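Local coordinates for transmembrane protein (Bartonella henselae, PDB 3PAM) that probably binds oligopeptides for import as part of the solute-binding component of an ABC-type oligopeptide transport system, at residues G7-T12 and D178-K183; T15-K20 and F129-M134; R23-I28 and K107-A112; E48-G53 and A241-L246; N196-A201 and S212-P217. All coordinates share one frame; numbering follows the deposited sequence.

Contact 1 of 5, residues G7-T12 and D178-K183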
# COMPACT_ATOMS: atom_id res chain seq x y z
N GLY A 7 -1.22 5.54 4.97
CA GLY A 7 -1.97 4.66 4.09
C GLY A 7 -2.83 3.64 4.78
O GLY A 7 -2.78 3.50 6.01
N PHE A 8 -3.66 2.94 4.00
CA PHE A 8 -4.24 1.69 4.44
C PHE A 8 -3.12 0.68 4.32
O PHE A 8 -2.44 0.61 3.30
CB PHE A 8 -5.42 1.26 3.55
CG PHE A 8 -6.71 1.97 3.85
CD1 PHE A 8 -7.38 1.74 5.04
CD2 PHE A 8 -7.26 2.84 2.94
CE1 PHE A 8 -8.58 2.40 5.32
CE2 PHE A 8 -8.45 3.50 3.20
CZ PHE A 8 -9.11 3.28 4.39
N VAL A 9 -2.92 -0.09 5.38
CA VAL A 9 -1.87 -1.10 5.36
C VAL A 9 -2.51 -2.47 5.29
O VAL A 9 -3.32 -2.81 6.13
CB VAL A 9 -0.95 -1.00 6.60
CG1 VAL A 9 0.11 -2.08 6.58
CG2 VAL A 9 -0.33 0.37 6.69
N PHE A 10 -2.14 -3.23 4.27
CA PHE A 10 -2.55 -4.64 4.12
C PHE A 10 -1.71 -5.47 5.05
O PHE A 10 -0.50 -5.50 4.91
CB PHE A 10 -2.26 -5.13 2.70
CG PHE A 10 -3.17 -4.56 1.67
CD1 PHE A 10 -4.49 -5.01 1.56
CD2 PHE A 10 -2.73 -3.58 0.80
CE1 PHE A 10 -5.34 -4.48 0.64
CE2 PHE A 10 -3.60 -3.03 -0.16
CZ PHE A 10 -4.91 -3.48 -0.23
N ASN A 11 -2.32 -6.15 5.99
CA ASN A 11 -1.58 -7.17 6.68
C ASN A 11 -1.40 -8.38 5.78
O ASN A 11 -2.24 -9.27 5.72
CB ASN A 11 -2.19 -7.56 8.00
CG ASN A 11 -1.27 -8.45 8.79
OD1 ASN A 11 -0.14 -8.70 8.37
ND2 ASN A 11 -1.75 -8.95 9.91
N THR A 12 -0.27 -8.39 5.10
CA THR A 12 0.10 -9.37 4.07
C THR A 12 0.31 -10.78 4.63
O THR A 12 0.42 -11.74 3.87
CB THR A 12 1.34 -8.81 3.36
OG1 THR A 12 0.96 -8.28 2.09
CG2 THR A 12 2.44 -9.78 3.23
N ASP A 178 -6.36 -7.13 10.24
CA ASP A 178 -6.35 -7.38 8.81
C ASP A 178 -5.75 -6.17 8.10
O ASP A 178 -4.94 -6.30 7.16
CB ASP A 178 -7.78 -7.64 8.32
CG ASP A 178 -8.39 -8.92 8.90
OD1 ASP A 178 -7.67 -9.93 9.04
OD2 ASP A 178 -9.60 -8.94 9.17
N MSE A 179 -6.18 -4.98 8.53
CA MSE A 179 -5.83 -3.72 7.88
C MSE A 179 -5.90 -2.63 8.94
O MSE A 179 -6.76 -2.68 9.81
CB MSE A 179 -6.80 -3.43 6.73
CG MSE A 179 -6.42 -2.25 5.86
SE MSE A 179 -7.63 -2.00 4.34
CE MSE A 179 -7.13 -3.56 3.29
N ILE A 180 -4.99 -1.66 8.85
CA ILE A 180 -5.01 -0.48 9.69
C ILE A 180 -4.67 0.75 8.85
O ILE A 180 -4.30 0.62 7.68
CB ILE A 180 -3.99 -0.57 10.86
CG1 ILE A 180 -2.63 -1.01 10.33
CG2 ILE A 180 -4.51 -1.49 11.96
CD1 ILE A 180 -1.49 -0.20 10.83
N ILE A 181 -4.83 1.93 9.45
CA ILE A 181 -4.27 3.15 8.90
C ILE A 181 -2.95 3.40 9.60
O ILE A 181 -2.91 3.66 10.80
CB ILE A 181 -5.19 4.39 9.03
CG1 ILE A 181 -6.63 4.04 8.64
CG2 ILE A 181 -4.62 5.55 8.22
CD1 ILE A 181 -7.35 5.08 7.79
N GLY A 182 -1.89 3.30 8.82
CA GLY A 182 -0.56 3.42 9.33
C GLY A 182 0.08 4.66 8.75
O GLY A 182 -0.22 5.05 7.61
N LYS A 183 0.94 5.27 9.56
CA LYS A 183 1.74 6.38 9.13
C LYS A 183 3.20 6.14 9.50
O LYS A 183 3.51 5.57 10.54
CB LYS A 183 1.19 7.72 9.66
CG LYS A 183 0.52 7.69 11.05
CD LYS A 183 -0.88 8.36 11.05
CE LYS A 183 -1.98 7.30 10.88
NZ LYS A 183 -3.40 7.81 10.93

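Contact 2 of 5, residues T15-K20 and F129-M134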
# COMPACT_ATOMS: atom_id res chain seq x y z
N THR A 15 -4.10 -14.57 4.61
CA THR A 15 -4.26 -15.15 3.28
C THR A 15 -4.99 -14.30 2.25
O THR A 15 -4.60 -14.26 1.11
CB THR A 15 -4.87 -16.56 3.33
OG1 THR A 15 -6.08 -16.55 4.11
CG2 THR A 15 -3.87 -17.55 3.92
N LEU A 16 -6.04 -13.60 2.66
CA LEU A 16 -6.75 -12.69 1.77
C LEU A 16 -5.90 -11.62 1.07
O LEU A 16 -6.28 -11.12 -0.01
CB LEU A 16 -7.88 -12.02 2.52
CG LEU A 16 -9.12 -12.86 2.78
CD1 LEU A 16 -9.98 -12.09 3.76
CD2 LEU A 16 -9.86 -13.11 1.50
N PHE A 17 -4.77 -11.24 1.68
CA PHE A 17 -3.90 -10.21 1.13
C PHE A 17 -2.52 -10.70 0.74
O PHE A 17 -1.60 -9.90 0.61
CB PHE A 17 -3.74 -9.03 2.09
CG PHE A 17 -5.03 -8.46 2.63
CD1 PHE A 17 -6.06 -8.07 1.76
CD2 PHE A 17 -5.20 -8.26 3.99
CE1 PHE A 17 -7.26 -7.51 2.27
CE2 PHE A 17 -6.39 -7.70 4.50
CZ PHE A 17 -7.41 -7.32 3.63
N LYS A 18 -2.34 -12.01 0.55
CA LYS A 18 -1.04 -12.53 0.08
C LYS A 18 -0.67 -12.12 -1.35
O LYS A 18 0.52 -12.03 -1.66
CB LYS A 18 -0.97 -14.05 0.20
N ASP A 19 -1.67 -11.87 -2.19
CA ASP A 19 -1.47 -11.74 -3.65
C ASP A 19 -1.46 -10.29 -4.07
O ASP A 19 -2.39 -9.53 -3.78
CB ASP A 19 -2.58 -12.50 -4.40
CG ASP A 19 -2.24 -12.78 -5.86
OD1 ASP A 19 -2.24 -11.84 -6.66
OD2 ASP A 19 -2.01 -13.96 -6.21
N LYS A 20 -0.40 -9.90 -4.78
CA LYS A 20 -0.14 -8.51 -5.14
C LYS A 20 -1.23 -7.91 -6.03
O LYS A 20 -1.47 -6.71 -5.96
CB LYS A 20 1.23 -8.39 -5.83
N PHE A 129 -14.48 -13.05 0.97
CA PHE A 129 -13.64 -11.91 1.15
C PHE A 129 -14.32 -10.98 2.16
O PHE A 129 -15.14 -10.13 1.79
CB PHE A 129 -13.39 -11.20 -0.19
CG PHE A 129 -12.05 -10.49 -0.28
CD1 PHE A 129 -11.48 -9.90 0.86
CD2 PHE A 129 -11.39 -10.39 -1.48
CE1 PHE A 129 -10.25 -9.24 0.78
CE2 PHE A 129 -10.15 -9.73 -1.56
CZ PHE A 129 -9.59 -9.16 -0.42
N GLN A 130 -14.00 -11.22 3.43
CA GLN A 130 -14.46 -10.41 4.53
C GLN A 130 -13.29 -10.19 5.51
O GLN A 130 -12.53 -11.12 5.82
CB GLN A 130 -15.67 -11.06 5.22
CG GLN A 130 -15.40 -12.30 6.09
CD GLN A 130 -16.69 -13.00 6.58
OE1 GLN A 130 -16.63 -14.08 7.18
NE2 GLN A 130 -17.84 -12.40 6.30
N PHE A 131 -13.12 -8.95 5.95
CA PHE A 131 -12.02 -8.59 6.80
C PHE A 131 -12.36 -7.38 7.65
O PHE A 131 -13.35 -6.70 7.40
CB PHE A 131 -10.73 -8.38 6.00
CG PHE A 131 -10.76 -7.18 5.08
CD1 PHE A 131 -10.30 -5.93 5.52
CD2 PHE A 131 -11.20 -7.31 3.76
CE1 PHE A 131 -10.30 -4.83 4.67
CE2 PHE A 131 -11.21 -6.23 2.91
CZ PHE A 131 -10.75 -4.98 3.37
N GLU A 132 -11.52 -7.12 8.65
CA GLU A 132 -11.73 -6.05 9.60
C GLU A 132 -10.70 -4.94 9.39
O GLU A 132 -9.52 -5.20 9.16
CB GLU A 132 -11.60 -6.62 11.01
CG GLU A 132 -12.00 -5.71 12.13
CD GLU A 132 -11.34 -6.11 13.44
OE1 GLU A 132 -10.08 -6.11 13.51
OE2 GLU A 132 -12.06 -6.41 14.40
N ILE A 133 -11.19 -3.69 9.44
CA ILE A 133 -10.31 -2.51 9.48
C ILE A 133 -10.37 -1.89 10.90
O ILE A 133 -11.44 -1.50 11.39
CB ILE A 133 -10.67 -1.47 8.40
CG1 ILE A 133 -10.87 -2.16 7.04
CG2 ILE A 133 -9.57 -0.42 8.28
CD1 ILE A 133 -11.03 -1.20 5.85
N MSE A 134 -9.21 -1.85 11.54
CA MSE A 134 -9.08 -1.36 12.91
C MSE A 134 -8.64 0.08 12.86
O MSE A 134 -7.59 0.41 12.31
CB MSE A 134 -8.07 -2.21 13.70
CG MSE A 134 -7.69 -1.61 15.02
SE MSE A 134 -6.55 -2.81 16.04
CE MSE A 134 -8.01 -3.59 17.07

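Contact 3 of 5, residues R23-I28 and K107-A112. With EOH (ethanol), chain G.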
# COMPACT_ATOMS: atom_id res chain seq x y z
N ARG A 23 -4.22 -6.84 -3.61
CA ARG A 23 -3.90 -5.55 -2.96
C ARG A 23 -3.95 -4.45 -4.03
O ARG A 23 -4.45 -3.35 -3.79
CB ARG A 23 -2.54 -5.62 -2.28
CG ARG A 23 -2.42 -6.77 -1.27
CD ARG A 23 -1.18 -6.63 -0.42
NE ARG A 23 0.04 -6.58 -1.22
CZ ARG A 23 0.86 -7.61 -1.41
NH1 ARG A 23 0.60 -8.79 -0.85
NH2 ARG A 23 1.95 -7.47 -2.15
N GLN A 24 -3.49 -4.77 -5.24
CA GLN A 24 -3.56 -3.80 -6.32
C GLN A 24 -5.02 -3.45 -6.65
O GLN A 24 -5.37 -2.28 -6.78
CB GLN A 24 -2.83 -4.35 -7.53
CG GLN A 24 -2.27 -3.32 -8.45
CD GLN A 24 -1.92 -3.92 -9.81
OE1 GLN A 24 -1.67 -5.13 -9.90
NE2 GLN A 24 -1.89 -3.10 -10.85
N ALA A 25 -5.88 -4.47 -6.70
CA ALA A 25 -7.31 -4.27 -6.95
C ALA A 25 -7.98 -3.43 -5.86
O ALA A 25 -8.72 -2.51 -6.17
CB ALA A 25 -8.01 -5.60 -7.08
N LEU A 26 -7.73 -3.76 -4.58
CA LEU A 26 -8.39 -3.04 -3.49
C LEU A 26 -7.94 -1.59 -3.44
O LEU A 26 -8.74 -0.70 -3.13
CB LEU A 26 -8.15 -3.71 -2.12
CG LEU A 26 -8.74 -5.10 -1.84
CD1 LEU A 26 -9.29 -5.18 -0.45
CD2 LEU A 26 -9.79 -5.53 -2.82
N SER A 27 -6.66 -1.37 -3.74
CA SER A 27 -6.08 -0.05 -3.86
C SER A 27 -6.83 0.79 -4.88
O SER A 27 -7.20 1.92 -4.62
CB SER A 27 -4.61 -0.13 -4.22
OG SER A 27 -4.01 1.15 -4.08
N ILE A 28 -7.08 0.22 -6.05
CA ILE A 28 -7.85 0.90 -7.08
C ILE A 28 -9.30 1.19 -6.65
O ILE A 28 -9.83 2.26 -6.93
CB ILE A 28 -7.84 0.09 -8.39
CG1 ILE A 28 -6.40 -0.09 -8.87
CG2 ILE A 28 -8.71 0.78 -9.44
CD1 ILE A 28 -6.27 -0.99 -10.09
N LYS A 107 -11.41 -7.06 -12.84
CA LYS A 107 -10.50 -7.72 -13.75
C LYS A 107 -9.30 -8.32 -13.02
O LYS A 107 -8.94 -9.46 -13.26
CB LYS A 107 -10.04 -6.76 -14.86
N LEU A 108 -8.70 -7.55 -12.13
CA LEU A 108 -7.54 -8.02 -11.36
C LEU A 108 -7.87 -9.18 -10.41
O LEU A 108 -7.07 -10.10 -10.23
CB LEU A 108 -6.91 -6.85 -10.59
CG LEU A 108 -5.89 -6.03 -11.39
CD1 LEU A 108 -5.71 -4.64 -10.80
CD2 LEU A 108 -4.55 -6.76 -11.48
N LEU A 109 -9.06 -9.14 -9.82
CA LEU A 109 -9.48 -10.21 -8.92
C LEU A 109 -9.76 -11.54 -9.64
O LEU A 109 -9.45 -12.60 -9.12
CB LEU A 109 -10.66 -9.77 -8.06
CG LEU A 109 -10.23 -8.71 -7.04
CD1 LEU A 109 -11.31 -7.65 -6.82
CD2 LEU A 109 -9.81 -9.35 -5.70
N GLN A 110 -10.35 -11.48 -10.82
CA GLN A 110 -10.56 -12.68 -11.61
C GLN A 110 -9.24 -13.42 -11.89
O GLN A 110 -9.17 -14.64 -11.73
CB GLN A 110 -11.36 -12.38 -12.89
CG GLN A 110 -12.81 -11.94 -12.62
CD GLN A 110 -13.51 -11.36 -13.85
OE1 GLN A 110 -13.50 -11.95 -14.92
NE2 GLN A 110 -14.11 -10.19 -13.69
N GLU A 111 -8.20 -12.65 -12.26
CA GLU A 111 -6.87 -13.20 -12.52
C GLU A 111 -6.33 -13.94 -11.32
O GLU A 111 -5.67 -14.98 -11.46
CB GLU A 111 -5.87 -12.10 -12.84
CG GLU A 111 -6.40 -11.02 -13.74
CD GLU A 111 -5.30 -10.31 -14.50
OE1 GLU A 111 -4.10 -10.45 -14.13
OE2 GLU A 111 -5.64 -9.61 -15.48
N ALA A 112 -6.60 -13.36 -10.16
CA ALA A 112 -6.10 -13.85 -8.89
C ALA A 112 -6.93 -15.00 -8.35
O ALA A 112 -6.67 -15.50 -7.26
CB ALA A 112 -6.07 -12.71 -7.90
C1 EOH G . -2.66 -16.21 -13.37
C2 EOH G . -1.81 -17.50 -13.44
O EOH G . -4.03 -16.63 -13.44

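Contact 4 of 5, residues E48-G53 and A241-L246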
# COMPACT_ATOMS: atom_id res chain seq x y z
N GLU A 48 1.18 9.19 -3.12
CA GLU A 48 1.19 8.25 -4.22
C GLU A 48 2.21 7.16 -4.02
O GLU A 48 1.90 6.01 -4.09
CB GLU A 48 1.49 8.93 -5.54
CG GLU A 48 0.33 9.60 -6.17
CD GLU A 48 0.52 9.81 -7.63
OE1 GLU A 48 1.21 9.03 -8.26
OE2 GLU A 48 -0.05 10.74 -8.17
N GLY A 49 3.45 7.55 -3.82
CA GLY A 49 4.51 6.61 -3.62
C GLY A 49 5.05 6.77 -2.24
O GLY A 49 4.34 7.12 -1.34
N TYR A 50 6.32 6.52 -2.08
CA TYR A 50 6.90 6.50 -0.78
C TYR A 50 7.90 7.59 -0.51
O TYR A 50 8.21 7.83 0.61
CB TYR A 50 7.48 5.12 -0.51
CG TYR A 50 6.41 4.09 -0.41
CD1 TYR A 50 5.90 3.73 0.80
CD2 TYR A 50 5.91 3.49 -1.53
CE1 TYR A 50 4.93 2.82 0.90
CE2 TYR A 50 4.94 2.58 -1.44
CZ TYR A 50 4.46 2.25 -0.22
OH TYR A 50 3.48 1.33 -0.09
N TRP A 51 8.37 8.29 -1.52
CA TRP A 51 9.24 9.41 -1.28
C TRP A 51 8.81 10.56 -2.16
O TRP A 51 9.61 11.09 -2.88
CB TRP A 51 10.69 9.02 -1.53
CG TRP A 51 11.26 8.28 -0.40
CD1 TRP A 51 11.79 8.80 0.69
CD2 TRP A 51 11.31 6.87 -0.23
NE1 TRP A 51 12.19 7.85 1.53
CE2 TRP A 51 11.90 6.64 0.99
CE3 TRP A 51 10.91 5.79 -1.00
CZ2 TRP A 51 12.12 5.37 1.47
CZ3 TRP A 51 11.13 4.56 -0.53
CH2 TRP A 51 11.73 4.35 0.68
N ASP A 52 7.52 10.87 -2.11
CA ASP A 52 6.87 11.95 -2.88
C ASP A 52 7.44 13.36 -2.69
O ASP A 52 7.59 13.84 -1.57
CB ASP A 52 5.36 11.99 -2.59
CG ASP A 52 4.64 10.74 -3.08
OD1 ASP A 52 5.30 9.80 -3.58
OD2 ASP A 52 3.40 10.70 -2.96
N GLY A 53 7.72 14.01 -3.81
CA GLY A 53 8.16 15.40 -3.81
C GLY A 53 9.56 15.52 -3.26
O GLY A 53 9.88 16.45 -2.55
N ALA A 241 14.82 2.84 -6.60
CA ALA A 241 14.49 1.46 -6.92
C ALA A 241 13.56 0.87 -5.85
O ALA A 241 12.58 0.20 -6.18
CB ALA A 241 15.72 0.64 -7.11
N LEU A 242 13.86 1.13 -4.58
CA LEU A 242 12.97 0.68 -3.51
C LEU A 242 11.54 1.21 -3.66
O LEU A 242 10.59 0.44 -3.58
CB LEU A 242 13.54 1.05 -2.13
CG LEU A 242 12.69 0.66 -0.91
CD1 LEU A 242 12.34 -0.84 -0.92
CD2 LEU A 242 13.37 1.06 0.40
N ASP A 243 11.39 2.51 -3.89
CA ASP A 243 10.07 3.10 -4.13
C ASP A 243 9.30 2.32 -5.21
O ASP A 243 8.11 2.06 -5.07
CB ASP A 243 10.22 4.57 -4.55
CG ASP A 243 8.90 5.31 -4.55
OD1 ASP A 243 8.08 5.06 -3.65
OD2 ASP A 243 8.66 6.15 -5.47
N ARG A 244 10.03 1.92 -6.22
CA ARG A 244 9.52 1.24 -7.37
C ARG A 244 8.96 -0.14 -7.06
O ARG A 244 7.98 -0.54 -7.60
CB ARG A 244 10.62 1.14 -8.40
CG ARG A 244 10.46 2.12 -9.50
CD ARG A 244 11.69 2.44 -10.34
NE ARG A 244 11.28 3.52 -11.20
CZ ARG A 244 11.94 4.63 -11.44
NH1 ARG A 244 13.13 4.81 -10.94
NH2 ARG A 244 11.39 5.54 -12.19
N ILE A 245 9.62 -0.83 -6.17
CA ILE A 245 9.20 -2.11 -5.62
C ILE A 245 8.03 -1.97 -4.68
O ILE A 245 7.12 -2.81 -4.68
CB ILE A 245 10.37 -2.79 -4.87
CG1 ILE A 245 11.47 -3.13 -5.87
CG2 ILE A 245 9.89 -4.06 -4.14
CD1 ILE A 245 12.66 -3.77 -5.26
N LEU A 246 8.03 -0.93 -3.86
CA LEU A 246 6.99 -0.80 -2.86
C LEU A 246 5.70 -0.35 -3.50
O LEU A 246 4.61 -0.81 -3.16
CB LEU A 246 7.43 0.15 -1.76
CG LEU A 246 8.66 -0.30 -0.98
CD1 LEU A 246 9.01 0.74 0.07
CD2 LEU A 246 8.39 -1.63 -0.34
O HOH W 1 1.90 0.59 -2.60
O HOH W 2 7.58 8.56 -4.14

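Contact 5 of 5, residues N196-A201 and S212-P217. With EOH (ethanol), chain C.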
# COMPACT_ATOMS: atom_id res chain seq x y z
N ASN A 196 13.75 -1.80 9.87
CA ASN A 196 12.62 -1.99 10.77
C ASN A 196 11.26 -1.91 10.03
O ASN A 196 10.30 -2.57 10.41
CB ASN A 196 12.69 -0.93 11.87
CG ASN A 196 11.80 -1.23 13.05
OD1 ASN A 196 11.57 -2.39 13.39
ND2 ASN A 196 11.29 -0.18 13.69
N ARG A 197 11.19 -1.14 8.96
CA ARG A 197 9.92 -0.97 8.24
C ARG A 197 9.64 -2.06 7.21
O ARG A 197 8.50 -2.54 7.10
CB ARG A 197 9.89 0.37 7.52
CG ARG A 197 10.12 1.56 8.41
CD ARG A 197 10.21 2.83 7.57
NE ARG A 197 9.99 4.02 8.38
CZ ARG A 197 9.96 5.26 7.91
NH1 ARG A 197 10.14 5.51 6.60
NH2 ARG A 197 9.75 6.26 8.74
N TRP A 198 10.65 -2.46 6.45
CA TRP A 198 10.42 -3.25 5.25
C TRP A 198 11.15 -4.58 5.15
O TRP A 198 10.84 -5.37 4.27
CB TRP A 198 10.79 -2.45 4.01
CG TRP A 198 10.01 -1.21 3.88
CD1 TRP A 198 10.48 0.05 4.02
CD2 TRP A 198 8.62 -1.10 3.61
NE1 TRP A 198 9.47 0.95 3.84
CE2 TRP A 198 8.31 0.27 3.59
CE3 TRP A 198 7.60 -2.03 3.38
CZ2 TRP A 198 7.02 0.75 3.34
CZ3 TRP A 198 6.34 -1.57 3.13
CH2 TRP A 198 6.05 -0.18 3.11
N SER A 199 12.14 -4.81 6.02
CA SER A 199 13.00 -5.97 5.82
C SER A 199 12.22 -7.22 6.19
O SER A 199 11.30 -7.17 7.02
CB SER A 199 14.26 -5.87 6.66
OG SER A 199 13.96 -6.27 7.98
N SER A 200 12.60 -8.33 5.59
CA SER A 200 11.90 -9.60 5.76
C SER A 200 12.04 -10.13 7.18
O SER A 200 11.10 -10.72 7.73
CB SER A 200 12.47 -10.64 4.80
OG SER A 200 13.87 -10.69 4.98
N ALA A 201 13.22 -9.92 7.76
CA ALA A 201 13.47 -10.27 9.15
C ALA A 201 12.48 -9.58 10.10
O ALA A 201 11.99 -10.20 11.07
CB ALA A 201 14.92 -9.97 9.54
N SER A 212 2.96 -4.17 7.16
CA SER A 212 2.45 -4.95 6.05
C SER A 212 2.97 -6.40 6.01
O SER A 212 2.42 -7.20 5.30
CB SER A 212 2.64 -4.22 4.69
OG SER A 212 4.00 -4.13 4.31
N GLY A 213 4.00 -6.72 6.81
CA GLY A 213 4.63 -8.04 6.77
C GLY A 213 5.34 -8.31 5.45
O GLY A 213 5.50 -9.47 5.02
N ALA A 214 5.77 -7.23 4.80
CA ALA A 214 6.53 -7.32 3.56
C ALA A 214 7.81 -8.12 3.76
O ALA A 214 8.50 -7.97 4.76
CB ALA A 214 6.87 -5.95 3.04
N SER A 215 8.12 -8.96 2.76
CA SER A 215 9.23 -9.87 2.84
C SER A 215 9.62 -10.36 1.45
O SER A 215 9.19 -11.42 1.02
CB SER A 215 8.87 -11.07 3.74
OG SER A 215 9.90 -12.05 3.69
N ASP A 216 10.45 -9.58 0.78
CA ASP A 216 10.92 -9.88 -0.56
C ASP A 216 12.43 -9.64 -0.59
O ASP A 216 12.91 -8.62 -0.06
CB ASP A 216 10.21 -8.93 -1.53
CG ASP A 216 10.55 -9.18 -2.99
OD1 ASP A 216 11.60 -9.78 -3.33
OD2 ASP A 216 9.73 -8.75 -3.82
N PRO A 217 13.20 -10.58 -1.19
CA PRO A 217 14.65 -10.41 -1.36
C PRO A 217 15.01 -9.12 -2.09
O PRO A 217 16.11 -8.59 -1.89
CB PRO A 217 15.04 -11.63 -2.21
CG PRO A 217 14.06 -12.67 -1.81
CD PRO A 217 12.76 -11.94 -1.59
C1 EOH C . 5.19 -1.69 6.49
C2 EOH C . 6.23 -0.56 6.33
O EOH C . 5.46 -2.85 5.72
O HOH W 3 11.74 -7.49 2.57
O HOH W 4 9.84 -13.12 6.15

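Contact 1 of 5, residues G7-T12 and D178-K183
Val9 N donates to Ile180 O over 2.8 Å at an N-H...O angle of 165°, and the CA-H of Phe8 approaches the same oxygen, so two adjacent residues grip it. Around this bond the strands 7-10 and 179-183 run antiparallel in the mixed sheet of the solute-binding domain, their short axes turned 134° from each other. Gly7 and Gly182 make a hydrogen-bonded pair, with Gly7 N 2.9 Å from Gly182 O. In the same Val9-Ile180 pair the return bond, Ile180 N to Val9 O, is weak at 3.4 Å; beyond it Asn11 N still reaches Asp178 O at 2.9 Å. Phe8, Phe10, Met179 and Ile181 share one face. In Met179, a selenomethionine, CG anti to the backbone N (chi1 -172°) and an extended second torsion put SE 3.8 Å from Phe8 CD1; the bend at the last torsion then packs CE against Phe10 CE1. SE makes oblique Met-aromatic contacts with both rings. Ile181 CD1 lies 3.8 Å from Phe8 CE1. On the other face Val9 CG2 rests against the backbone of Gly182. Helix 138-152 packs on the Phe8 face through Val143 and Phe147, strand 252-257 flanks 5-10, and strand 130-135 flanks 179-184.

Contact 2 of 5, residues T15-K20 and F129-M134
The Phe131 ring takes the CZ tip of Phe17 over the centre of one face, and the Phe129 ring has a methyl of Leu16 on one face and Phe17 CE1 at its edge. The first pair is a T-shaped (edge-to-face) stack, with centroids 5.0 Å apart and planes at 79°, in a cluster of aromatic side chains between the loop after strand 5-10 and strand 130-134 of the central sheet. Phe17 CZ stands nearly equidistant from the six carbons of Phe131, the nearest being CG at 3.7 Å. With Phe131 CG between its backbone N and carbonyl carbon (chi1 67°), the ring presents this face to Phe17 CZ. Phe17 CE1 is 3.8 Å from Phe129 CE1, which makes the Phe17 ring the link between both partners. Leu26 of helix 20-29 and Met179 of the neighbouring strand also pack in this cluster. Leu16 CD2 makes a CH-pi contact 3.9 Å from the Phe129 centroid, near the rim of the ring. Its sister methyl CD1 instead turns to the strand backbone, 3.4 Å from Gln130 O.

Contact 3 of 5, residues R23-I28 and K107-A112
Gln24 holds CG anti to its backbone N (chi1 -153°) and continues extended, which brings its amide across the end of Leu108, while Leu109, with CG anti to its carbonyl carbon (chi1 -69°), swings its branch point to the methyl of Ala25. Helices 23-28 and 107-111 lie antiparallel at 163°, their axes 8.9 Å apart. The short side chain of Ala25 is consistent with this close approach: its CB meets Leu108 CB at 3.9 Å and Leu109 CG at 3.8 Å, so one methyl touches two successive residues of the other helix. Leu108 reaches further. Its CD1 lies 3.8 Å from Ile28 CD1 and also near the amide carbon of Gln24, one turn earlier, crossing both side chains at about a right angle. Leu108 CD2 packs 3.7 Å from Gln24 OE1, a van der Waals contact of a methyl with a polar atom. No hydrogen bond spans the two segments. At the end of helix 107-111 an ethanol, probably from the crystallisation liquor, donates to Glu111 O over 3.1 Å. On the other flank helix 20-29 leans on strand 5-10 through Arg23 and Leu26 against Phe10, and Leu109 packs on Phe114 in the loop after helix 99-111.

Contact 4 of 5, residues E48-G53 and A241-L246
Tyr50 and Asp243 bring the backbones nearest, CA to CA 5.7 Å, where the irregular loop 48-53 passes helix 241-246. Asp243, with CG anti to its backbone N (chi1 -169°), sends OD1 out to the loop. There OD1 accepts from Tyr50 N at 2.8 Å on its syn side, 27° out of the carboxylate plane, and also lies at the edge of the Tyr50 ring. Leu246 CB sits over one face of that ring, 3.5 Å from CE2 of Tyr50, a CH-pi contact. Trp51 turns its six-membered ring to the helix: CH2 of Trp51 touches Leu242 CD2 at 3.7 Å, and CE3 at the ring edge meets Asp243 CB. Within the loop the Asp52 carboxylate accepts from Glu48 N to its OD2 at 2.7 Å and from Gly49 N to its OD1. One water accepts from Trp51 N and donates to Asp52 OD1 and Asp243 OD2; a second bridges Tyr50 OH and Leu246 O. Ser58 OG is also hydrogen-bonded to Asp243 OD2. The two acids come within 5.3 Å, Asp52 OD1 to Asp243 OD2. If both are ionised, the like charges would tend to raise the proton affinity of one of them, an effect the backbone N-H groups and shared water probably offset.

Contact 5 of 5, residues N196-A201 and S212-P217
Ser200 and Ser215 bring their CA atoms within 4.0 Å, just past the end of helix 193-198, where the loop segment 212-217 runs by without a direct hydrogen bond. Ser215 OG, anti to its backbone N (chi1 173°), presses on Ser200 CB at 3.1 Å, and a water joins that hydroxyl to Ser200 O. A second water donates to Trp198 O at 2.9 Å and accepts from Asp216 N at 3.0 Å. The Trp198 ring meets Ala214 CB edge-on, CE3 to CB 4.0 Å. Over one face, offset toward the rim, lies C2 of an ethanol probably from the crystallisation liquor; its oxygen takes a weak bond from Ser212 N at 3.2 Å, and Asn210 OD1 is another partner. Its approaches to Ser212 OG and the Trp198 ring are so short that the placement of the whole molecule is doubtful. Ile219 and Ile223 of helix 217-228 also pack on Trp198, and Ser200 OG bonds to Asp220. Asp216 is the N-cap of that helix, its OD1 meeting Ala218 N, so the contact joins the end of one helix to the capped start of the next.

The chain visits contacts 1, 2 and 3 in nested order: contact 3 closes inside the loop of contact 2, and contact 2 inside that of contact 1. Contacts 1 and 2 reach neighbouring strands of the central mixed sheet, 179-184 and 130-135, with centres about 10 Å apart. Contact 3, about 12 Å from contact 2, sets helix 20-29 between the sheet and helix 99-111, and Arg23 reaches back to Phe17 O. Contact 5 is nested within contact 4; Trp198 touches both Tyr50 and Leu246, and Ser212 O pairs with Thr12 N of contact 1. Contact 4, about 23 Å from contact 2, alternates along the chain with contacts 1, 2 and 3, which ties the N-terminal part and helix 232-249 into one fold.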